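Eukaryotic translation initiation factor 2D (Homo sapiens, PDB 5W2F) delivers tRNA to the P-site of the eukaryotic ribosome independently of GTP, this chain being its C-terminal part with the SWIB/MDM2 and SUI1 regions. Local coordinates at residues A[3-11]-A[23-33]; A[111-119]-A[172-182]. All coordinates share one frame; numbering follows the deposited sequence.

Contact 1. Residues A[3-11]-A[23-33]; sequences IKPLYCVPA and KKGSFLEGSEV
Tyr-7 and Leu-28 form an antiparallel hydrogen-bonded pair, Tyr-7 N to Leu-28 O and Leu-28 N to Tyr-7 O, both 2.8 Å, and Cys-8 faces Phe-27 as the non-hydrogen-bonded pair that follows. The pairing runs on past strand 4-8, where Val-9 N binds Ser-26 O and Gly-25 N binds Val-9 O. Gly-25 and Ser-26 belong to a type II turn that starts at Lys-23, and the positive phi of Gly-25 (90°) suits a glycine. Ser-26 OG, set between its own N and carbonyl carbon (chi1 49°), bends back to Lys-23 O at 2.6 Å; Lys-23 O also takes Ser-26 N, so two bonds brace the turn. That hydroxyl touches the CG2 branch of Val-9, which also packs on Leu-28 CD1. On the Cys-8 side of the sheet, SG lies over the Phe-27 ring, 4.0 Å from its centroid and displaced toward the rim, a sulfur-aromatic contact. On the Tyr-7 side, the edge of the tyrosine ring meets Leu-28 O in plane, while its CE1 packs on Gly-30 CA at 3.7 Å. Lys-4, bent in its outer half, crosses Glu-29 at about a right angle and sets NZ 2.7 Å from OE2, above the carboxylate plane, in a salt bridge. Glu-29 is also the N-cap residue of the following helix, and its backbone N is bound by Glu-32 OE1. A water bridges Pro-5 O to Gly-30 N. In the SWIB/MDM2 region, the pairing adds edge strand 27-28 to an antiparallel sheet, just before helix 30-43. Strand 4-8 pairs along its other edge with strand 91-96 through Lys-4, Leu-6 and Cys-8; Phe-27 reaches across strand 4-8 to Ala-93 of strand 91-96 and Val-105 of strand 104-107, while Val-9 and Leu-28 rest on Phe-17 of helix 14-17.

Contact 2. Residues A[111-119]-A[172-182]; sequences CPIDITLAQ and GNQVHHLGWLL. With FMT (formic acid), chain C; FMT (formic acid), chain D.
Ile-113, at the start of strand 113-119, points its CG2 at Leu-182 CD1 on the helix, tip to tip at 3.9 Å. The strand and helix 175-182 run nearly antiparallel, at 164°, with their axes 9.6 Å apart at closest approach, so the contact between them is made by side chains. Two residues on, Ile-115 meets three helix residues through two different branches. Its CD1 sits 3.7 Å from Leu-178 CB and also reaches Leu-182 CD1, whereas CG2, anti to the backbone N, turns to Val-175 CG1. Val-175, Leu-178 and Leu-182, spaced three and four apart, thus present one apolar stripe to the alternate residues 113, 115 and 117 of the strand. This is helix-on-sheet packing within the SUI1 region, where the strand belongs to a mixed sheet between strands 124-130 and 193-194. Both neighbours help enclose the apolar layer: Ile-115 also touches Thr-127 and Ile-193, and Leu-182 lies against Ile-193 as well. Leu-117 closes the row at the N-terminal end of the helix, its CG 3.7 Å from Val-175 CG2. Its methyls CD1 and CD2 pack across the amide of Asn-173, with CD2 3.5 Å from OD1. Asn-173 CG is anti to its backbone N (chi1 -176°), which brings that amide to the leucine, and ND2 gives a hydrogen bond of 2.9 Å to O1 of a formic acid, probably from the crystallisation liquor. The next residue, Gln-174, is the N-cap; its side-chain NE2 bonds to Gln-171 O and its backbone N to Thr-127 OG1. A second formic acid lies beside the helix, where His-177 ND1 donates to its O2 at 2.6 Å, near the imidazole plane; His-177 also touches Arg-149 of helix 139-150.

Both segments of contact 1 precede those of contact 2 in the sequence, so the two follow one another along the chain. Their centres lie 31 Å apart and their nearest atoms about 7 Å, without touching. Contact 1 lies in the SWIB/MDM2 range, in an antiparallel sheet with strands 91-96 and 104-107; contact 2 lies in the SUI1 range, where a helix packs on a separate, mixed sheet. The chain runs from strand 104-107 almost directly into strand 113-121, so one sheet leads into the other. Ile-3 and Ile-113 both reach Tyr-135, a residue common to the surroundings of both contacts. The two regions are thus adjoining but separately built parts of the C-terminal portion of eIF2D.

Contact 1. Residues A[3-11]-A[23-33]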
loop_
_atom_site.group_PDB
_atom_site.type_symbol
_atom_site.label_atom_id
_atom_site.label_comp_id
_atom_site.label_asym_id
_atom_site.label_seq_id
_atom_site.Cartn_x
_atom_site.Cartn_y
_atom_site.Cartn_z
ATOM N N ILE A 3 -7.712 -1.197 -6.040
ATOM C CA ILE A 3 -6.594 -1.766 -5.290
ATOM C C ILE A 3 -7.089 -2.301 -3.952
ATOM O O ILE A 3 -7.912 -1.692 -3.308
ATOM C CB ILE A 3 -5.479 -0.735 -5.128
ATOM C CG1 ILE A 3 -4.826 -0.560 -6.518
ATOM C CG2 ILE A 3 -4.439 -1.168 -4.108
ATOM C CD1 ILE A 3 -4.254 0.782 -6.692
ATOM N N LYS A 4 -6.582 -3.457 -3.538
ATOM C CA LYS A 4 -7.060 -4.099 -2.323
ATOM C C LYS A 4 -6.052 -3.890 -1.186
ATOM O O LYS A 4 -4.924 -4.324 -1.283
ATOM C CB LYS A 4 -7.290 -5.593 -2.563
ATOM C CG LYS A 4 -7.718 -6.316 -1.292
ATOM C CD LYS A 4 -8.444 -7.606 -1.539
ATOM C CE LYS A 4 -7.535 -8.675 -2.084
ATOM N NZ LYS A 4 -8.029 -9.995 -1.597
ATOM N N PRO A 5 -6.448 -3.213 -0.112
ATOM C CA PRO A 5 -5.550 -3.099 1.036
ATOM C C PRO A 5 -5.308 -4.447 1.703
ATOM O O PRO A 5 -6.219 -5.281 1.786
ATOM C CB PRO A 5 -6.277 -2.153 1.991
ATOM C CG PRO A 5 -7.640 -2.021 1.486
ATOM C CD PRO A 5 -7.757 -2.601 0.131
ATOM N N LEU A 6 -4.068 -4.642 2.152
ATOM C CA LEU A 6 -3.654 -5.843 2.852
ATOM C C LEU A 6 -2.798 -5.468 4.060
ATOM O O LEU A 6 -2.379 -4.315 4.223
ATOM C CB LEU A 6 -2.852 -6.763 1.920
ATOM C CG LEU A 6 -3.607 -7.396 0.752
ATOM C CD1 LEU A 6 -2.606 -8.087 -0.168
ATOM C CD2 LEU A 6 -4.688 -8.362 1.190
ATOM N N TYR A 7 -2.548 -6.471 4.888
ATOM C CA TYR A 7 -1.721 -6.352 6.081
ATOM C C TYR A 7 -0.768 -7.523 6.096
ATOM O O TYR A 7 -1.167 -8.648 5.822
ATOM C CB TYR A 7 -2.589 -6.378 7.338
ATOM C CG TYR A 7 -3.540 -5.242 7.380
ATOM C CD1 TYR A 7 -4.797 -5.339 6.773
ATOM C CD2 TYR A 7 -3.178 -4.038 7.957
ATOM C CE1 TYR A 7 -5.647 -4.262 6.751
ATOM C CE2 TYR A 7 -4.049 -2.967 7.973
ATOM C CZ TYR A 7 -5.281 -3.081 7.358
ATOM O OH TYR A 7 -6.171 -2.017 7.350
ATOM N N CYS A 8 0.496 -7.249 6.384
ATOM C CA CYS A 8 1.518 -8.282 6.397
ATOM C C CYS A 8 1.981 -8.518 7.827
ATOM O O CYS A 8 2.281 -7.580 8.557
ATOM C CB CYS A 8 2.682 -7.887 5.499
ATOM S SG CYS A 8 3.950 -9.158 5.315
ATOM N N VAL A 9 2.040 -9.784 8.213
ATOM C CA VAL A 9 2.407 -10.172 9.575
ATOM C C VAL A 9 3.914 -9.985 9.804
ATOM O O VAL A 9 4.715 -10.684 9.183
ATOM C CB VAL A 9 2.020 -11.637 9.862
ATOM C CG1 VAL A 9 2.461 -12.039 11.272
ATOM C CG2 VAL A 9 0.516 -11.860 9.660
ATOM N N PRO A 10 4.297 -9.058 10.704
ATOM C CA PRO A 10 5.715 -8.891 10.999
ATOM C C PRO A 10 6.188 -9.897 12.029
ATOM O O PRO A 10 5.369 -10.491 12.736
ATOM C CB PRO A 10 5.787 -7.484 11.566
ATOM C CG PRO A 10 4.494 -7.309 12.267
ATOM C CD PRO A 10 3.479 -8.112 11.488
ATOM N N ALA A 11 7.503 -10.044 12.148
ATOM C CA ALA A 11 8.077 -10.985 13.093
ATOM C C ALA A 11 7.547 -10.781 14.506
ATOM O O ALA A 11 7.270 -11.755 15.222
ATOM C CB ALA A 11 9.598 -10.867 13.084
ATOM N N LYS A 23 1.920 -17.262 9.121
ATOM C CA LYS A 23 3.315 -17.075 9.507
ATOM C C LYS A 23 3.765 -15.640 9.279
ATOM O O LYS A 23 3.046 -14.827 8.668
ATOM C CB LYS A 23 4.213 -18.042 8.713
ATOM C CG LYS A 23 4.176 -17.885 7.192
ATOM C CD LYS A 23 5.198 -18.798 6.523
ATOM C CE LYS A 23 5.123 -18.716 5.005
ATOM N NZ LYS A 23 3.855 -19.281 4.456
ATOM N N LYS A 24 4.964 -15.329 9.760
ATOM C CA LYS A 24 5.623 -14.072 9.418
ATOM C C LYS A 24 5.620 -13.947 7.907
ATOM O O LYS A 24 6.005 -14.900 7.203
ATOM C CB LYS A 24 7.066 -14.043 9.927
ATOM C CG LYS A 24 7.934 -12.925 9.360
ATOM C CD LYS A 24 9.344 -13.000 9.924
ATOM C CE LYS A 24 10.194 -11.818 9.474
ATOM N NZ LYS A 24 10.278 -11.659 7.995
ATOM N N GLY A 25 5.207 -12.781 7.422
ATOM C CA GLY A 25 5.135 -12.527 5.992
ATOM C C GLY A 25 3.819 -12.865 5.307
ATOM O O GLY A 25 3.666 -12.593 4.108
ATOM N N SER A 26 2.861 -13.443 6.031
ATOM C CA SER A 26 1.578 -13.748 5.424
ATOM C C SER A 26 0.827 -12.440 5.230
ATOM O O SER A 26 0.985 -11.476 6.008
ATOM C CB SER A 26 0.761 -14.753 6.240
ATOM O OG SER A 26 0.714 -14.362 7.572
ATOM N N PHE A 27 0.043 -12.404 4.168
ATOM C CA PHE A 27 -0.775 -11.250 3.842
ATOM C C PHE A 27 -2.231 -11.555 4.137
ATOM O O PHE A 27 -2.746 -12.607 3.740
ATOM C CB PHE A 27 -0.589 -10.881 2.377
ATOM C CG PHE A 27 0.792 -10.383 2.070
ATOM C CD1 PHE A 27 1.112 -9.043 2.241
ATOM C CD2 PHE A 27 1.787 -11.245 1.644
ATOM C CE1 PHE A 27 2.400 -8.583 1.998
ATOM C CE2 PHE A 27 3.073 -10.793 1.410
ATOM C CZ PHE A 27 3.383 -9.465 1.574
ATOM N N LEU A 28 -2.892 -10.611 4.803
ATOM C CA LEU A 28 -4.246 -10.777 5.274
ATOM C C LEU A 28 -5.081 -9.564 4.918
ATOM O O LEU A 28 -4.598 -8.426 4.967
ATOM C CB LEU A 28 -4.242 -10.946 6.804
ATOM C CG LEU A 28 -3.537 -12.194 7.341
ATOM C CD1 LEU A 28 -3.372 -12.112 8.852
ATOM C CD2 LEU A 28 -4.336 -13.412 6.942
ATOM N N GLU A 29 -6.357 -9.799 4.639
ATOM C CA GLU A 29 -7.314 -8.707 4.534
ATOM C C GLU A 29 -7.687 -8.240 5.952
ATOM O O GLU A 29 -7.598 -9.006 6.929
ATOM C CB GLU A 29 -8.568 -9.150 3.772
ATOM C CG GLU A 29 -8.267 -9.624 2.356
ATOM C CD GLU A 29 -9.495 -10.073 1.603
ATOM O OE1 GLU A 29 -10.600 -9.647 1.938
ATOM O OE2 GLU A 29 -9.352 -10.851 0.654
ATOM N N GLY A 30 -8.131 -6.995 6.064
ATOM C CA GLY A 30 -8.541 -6.465 7.357
ATOM C C GLY A 30 -9.604 -7.331 8.020
ATOM O O GLY A 30 -9.551 -7.568 9.219
ATOM N N SER A 31 -10.584 -7.800 7.244
ATOM C CA SER A 31 -11.658 -8.647 7.794
ATOM C C SER A 31 -11.116 -9.942 8.382
ATOM O O SER A 31 -11.639 -10.446 9.375
ATOM C CB SER A 31 -12.715 -8.958 6.742
ATOM O OG SER A 31 -12.146 -9.612 5.623
ATOM N N GLU A 32 -10.055 -10.476 7.778
ATOM C CA GLU A 32 -9.419 -11.684 8.278
ATOM C C GLU A 32 -8.690 -11.403 9.582
ATOM O O GLU A 32 -8.747 -12.207 10.518
ATOM C CB GLU A 32 -8.433 -12.259 7.256
ATOM C CG GLU A 32 -9.077 -12.723 5.983
ATOM C CD GLU A 32 -8.064 -13.261 4.991
ATOM O OE1 GLU A 32 -7.219 -12.467 4.511
ATOM O OE2 GLU A 32 -8.124 -14.473 4.690
ATOM N N VAL A 33 -7.976 -10.280 9.640
ATOM C CA VAL A 33 -7.303 -9.878 10.885
ATOM C C VAL A 33 -8.311 -9.776 12.024
ATOM O O VAL A 33 -8.069 -10.270 13.142
ATOM C CB VAL A 33 -6.539 -8.536 10.734
ATOM C CG1 VAL A 33 -5.938 -8.119 12.075
ATOM C CG2 VAL A 33 -5.461 -8.650 9.661
HETATM O O HOH W 1 -8.209 -5.385 3.678
#

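Contact 2. Residues A[111-119]-A[172-182]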
loop_
_atom_site.group_PDB
_atom_site.type_symbol
_atom_site.label_atom_id
_atom_site.label_comp_id
_atom_site.label_asym_id
_atom_site.label_seq_id
_atom_site.Cartn_x
_atom_site.Cartn_y
_atom_site.Cartn_z
ATOM N N CYS A 111 1.135 4.579 -2.405
ATOM C CA CYS A 111 1.612 5.895 -2.818
ATOM C C CYS A 111 1.046 6.136 -4.211
ATOM O O CYS A 111 0.870 5.196 -4.972
ATOM C CB CYS A 111 3.142 5.919 -2.884
ATOM S SG CYS A 111 3.903 4.629 -3.911
ATOM N N PRO A 112 0.776 7.394 -4.550
ATOM C CA PRO A 112 0.219 7.685 -5.851
ATOM C C PRO A 112 1.252 7.635 -6.957
ATOM O O PRO A 112 2.444 7.893 -6.719
ATOM C CB PRO A 112 -0.283 9.113 -5.699
ATOM C CG PRO A 112 0.657 9.717 -4.693
ATOM C CD PRO A 112 0.957 8.611 -3.741
ATOM N N ILE A 113 0.779 7.340 -8.166
ATOM C CA ILE A 113 1.579 7.663 -9.361
ATOM C C ILE A 113 1.515 9.180 -9.534
ATOM O O ILE A 113 0.428 9.765 -9.461
ATOM C CB ILE A 113 1.040 6.969 -10.604
ATOM C CG1 ILE A 113 1.235 5.467 -10.471
ATOM C CG2 ILE A 113 1.733 7.501 -11.849
ATOM C CD1 ILE A 113 0.510 4.637 -11.503
ATOM N N ASP A 114 2.676 9.805 -9.693
ATOM C CA ASP A 114 2.765 11.245 -9.892
ATOM C C ASP A 114 3.182 11.522 -11.321
ATOM O O ASP A 114 4.219 11.043 -11.775
ATOM C CB ASP A 114 3.788 11.906 -8.946
ATOM C CG ASP A 114 3.542 11.603 -7.495
ATOM O OD1 ASP A 114 2.398 11.751 -7.029
ATOM O OD2 ASP A 114 4.517 11.185 -6.823
ATOM N N ILE A 115 2.387 12.334 -11.991
ATOM C CA ILE A 115 2.643 12.798 -13.355
ATOM C C ILE A 115 2.797 14.302 -13.309
ATOM O O ILE A 115 1.866 14.993 -12.898
ATOM C CB ILE A 115 1.499 12.462 -14.315
ATOM C CG1 ILE A 115 1.162 10.977 -14.304
ATOM C CG2 ILE A 115 1.817 12.950 -15.719
ATOM C CD1 ILE A 115 -0.243 10.710 -14.738
ATOM N N THR A 116 3.970 14.797 -13.688
ATOM C CA THR A 116 4.269 16.188 -13.546
ATOM C C THR A 116 4.883 16.764 -14.826
ATOM O O THR A 116 5.745 16.132 -15.434
ATOM C CB THR A 116 5.227 16.306 -12.359
ATOM O OG1 THR A 116 4.643 15.629 -11.219
ATOM C CG2 THR A 116 5.534 17.742 -12.064
ATOM N N LEU A 117 4.459 17.969 -15.174
ATOM C CA LEU A 117 5.068 18.741 -16.248
ATOM C C LEU A 117 6.186 19.553 -15.646
ATOM O O LEU A 117 6.036 20.112 -14.563
ATOM C CB LEU A 117 4.021 19.650 -16.895
ATOM C CG LEU A 117 2.977 18.870 -17.668
ATOM C CD1 LEU A 117 1.767 19.746 -17.978
ATOM C CD2 LEU A 117 3.562 18.285 -18.951
ATOM N N ALA A 118 7.303 19.616 -16.360
ATOM C CA ALA A 118 8.477 20.335 -15.899
ATOM C C ALA A 118 9.191 20.964 -17.069
ATOM O O ALA A 118 8.919 20.641 -18.227
ATOM C CB ALA A 118 9.423 19.398 -15.166
ATOM N N GLN A 119 10.060 21.909 -16.734
ATOM C CA GLN A 119 10.913 22.561 -17.724
ATOM C C GLN A 119 12.322 21.991 -17.713
ATOM O O GLN A 119 12.950 21.958 -16.674
ATOM C CB GLN A 119 10.978 24.041 -17.425
ATOM C CG GLN A 119 9.660 24.756 -17.624
ATOM C CD GLN A 119 9.176 24.678 -19.062
ATOM O OE1 GLN A 119 9.968 24.730 -20.004
ATOM N NE2 GLN A 119 7.880 24.518 -19.230
ATOM N N GLY A 172 7.964 16.820 -24.117
ATOM C CA GLY A 172 6.714 17.487 -24.383
ATOM C C GLY A 172 5.670 17.274 -23.294
ATOM O O GLY A 172 5.964 16.748 -22.225
ATOM N N ASN A 173 4.454 17.718 -23.600
ATOM C CA ASN A 173 3.322 17.688 -22.681
ATOM C C ASN A 173 2.455 16.502 -23.027
ATOM O O ASN A 173 1.679 16.537 -23.991
ATOM C CB ASN A 173 2.563 18.993 -22.772
ATOM C CG ASN A 173 1.420 19.083 -21.778
ATOM O OD1 ASN A 173 0.946 18.060 -21.270
ATOM N ND2 ASN A 173 0.958 20.308 -21.511
ATOM N N GLN A 174 2.601 15.435 -22.238
ATOM C CA GLN A 174 2.028 14.139 -22.592
ATOM C C GLN A 174 1.065 13.610 -21.553
ATOM O O GLN A 174 0.735 12.416 -21.568
ATOM C CB GLN A 174 3.146 13.118 -22.835
ATOM C CG GLN A 174 4.236 13.615 -23.779
ATOM C CD GLN A 174 3.757 13.942 -25.188
ATOM O OE1 GLN A 174 2.634 13.615 -25.593
ATOM N NE2 GLN A 174 4.638 14.576 -25.957
ATOM N N VAL A 175 0.605 14.487 -20.656
ATOM C CA VAL A 175 -0.208 14.048 -19.518
ATOM C C VAL A 175 -1.455 13.272 -19.966
ATOM O O VAL A 175 -1.807 12.243 -19.371
ATOM C CB VAL A 175 -0.590 15.231 -18.627
ATOM C CG1 VAL A 175 -1.421 14.779 -17.427
ATOM C CG2 VAL A 175 0.633 16.018 -18.176
ATOM N N HIS A 176 -2.101 13.752 -21.020
ATOM C CA HIS A 176 -3.296 13.083 -21.548
ATOM C C HIS A 176 -3.040 11.655 -21.999
ATOM O O HIS A 176 -3.890 10.786 -21.834
ATOM C CB HIS A 176 -3.945 13.917 -22.648
ATOM C CG HIS A 176 -3.038 14.237 -23.795
ATOM N ND1 HIS A 176 -1.958 15.089 -23.669
ATOM C CD2 HIS A 176 -3.054 13.830 -25.092
ATOM C CE1 HIS A 176 -1.345 15.186 -24.840
ATOM N NE2 HIS A 176 -2.007 14.453 -25.726
ATOM N N HIS A 177 -1.851 11.391 -22.518
ATOM C CA HIS A 177 -1.498 10.032 -22.903
ATOM C C HIS A 177 -1.301 9.123 -21.690
ATOM O O HIS A 177 -1.591 7.922 -21.763
ATOM C CB HIS A 177 -0.252 10.029 -23.782
ATOM C CG HIS A 177 -0.456 10.686 -25.109
ATOM N ND1 HIS A 177 -1.400 10.262 -26.024
ATOM C CD2 HIS A 177 0.170 11.744 -25.674
ATOM C CE1 HIS A 177 -1.336 11.031 -27.099
ATOM N NE2 HIS A 177 -0.378 11.926 -26.920
ATOM N N LEU A 178 -0.793 9.678 -20.592
ATOM C CA LEU A 178 -0.733 8.905 -19.346
ATOM C C LEU A 178 -2.126 8.603 -18.812
ATOM O O LEU A 178 -2.338 7.550 -18.219
ATOM C CB LEU A 178 0.081 9.604 -18.254
ATOM C CG LEU A 178 1.582 9.401 -18.286
ATOM C CD1 LEU A 178 1.926 7.932 -18.057
ATOM C CD2 LEU A 178 2.207 9.924 -19.568
ATOM N N GLY A 179 -3.061 9.533 -18.972
ATOM C CA GLY A 179 -4.441 9.237 -18.611
ATOM C C GLY A 179 -4.959 8.022 -19.352
ATOM O O GLY A 179 -5.511 7.097 -18.743
ATOM N N TRP A 180 -4.734 7.982 -20.664
ATOM C CA TRP A 180 -5.118 6.808 -21.438
ATOM C C TRP A 180 -4.448 5.542 -20.897
ATOM O O TRP A 180 -5.101 4.534 -20.626
ATOM C CB TRP A 180 -4.773 7.015 -22.912
ATOM C CG TRP A 180 -4.731 5.741 -23.681
ATOM C CD1 TRP A 180 -5.798 5.012 -24.105
ATOM C CD2 TRP A 180 -3.557 4.984 -24.038
ATOM N NE1 TRP A 180 -5.371 3.866 -24.731
ATOM C CE2 TRP A 180 -4.001 3.830 -24.713
ATOM C CE3 TRP A 180 -2.184 5.193 -23.884
ATOM C CZ2 TRP A 180 -3.116 2.877 -25.221
ATOM C CZ3 TRP A 180 -1.299 4.224 -24.369
ATOM C CH2 TRP A 180 -1.775 3.089 -25.035
ATOM N N LEU A 181 -3.137 5.593 -20.776
ATOM C CA LEU A 181 -2.379 4.402 -20.435
ATOM C C LEU A 181 -2.782 3.870 -19.070
ATOM O O LEU A 181 -3.046 2.671 -18.909
ATOM C CB LEU A 181 -0.873 4.689 -20.476
ATOM C CG LEU A 181 0.046 3.480 -20.210
ATOM C CD1 LEU A 181 -0.201 2.381 -21.237
ATOM C CD2 LEU A 181 1.524 3.847 -20.182
ATOM N N LEU A 182 -2.825 4.752 -18.080
ATOM C CA LEU A 182 -3.045 4.329 -16.711
ATOM C C LEU A 182 -4.507 4.029 -16.402
ATOM O O LEU A 182 -4.789 3.050 -15.723
ATOM C CB LEU A 182 -2.500 5.371 -15.735
ATOM C CG LEU A 182 -1.017 5.654 -15.866
ATOM C CD1 LEU A 182 -0.592 6.761 -14.902
ATOM C CD2 LEU A 182 -0.131 4.423 -15.676
HETATM C C FMT C . -4.485 9.011 -25.743
HETATM O O1 FMT C . -5.450 8.332 -26.072
HETATM O O2 FMT C . -3.280 8.468 -25.868
HETATM C C FMT D . 2.562 23.250 -23.946
HETATM O O1 FMT D . 2.136 22.308 -23.320
HETATM O O2 FMT D . 2.938 24.305 -23.247
#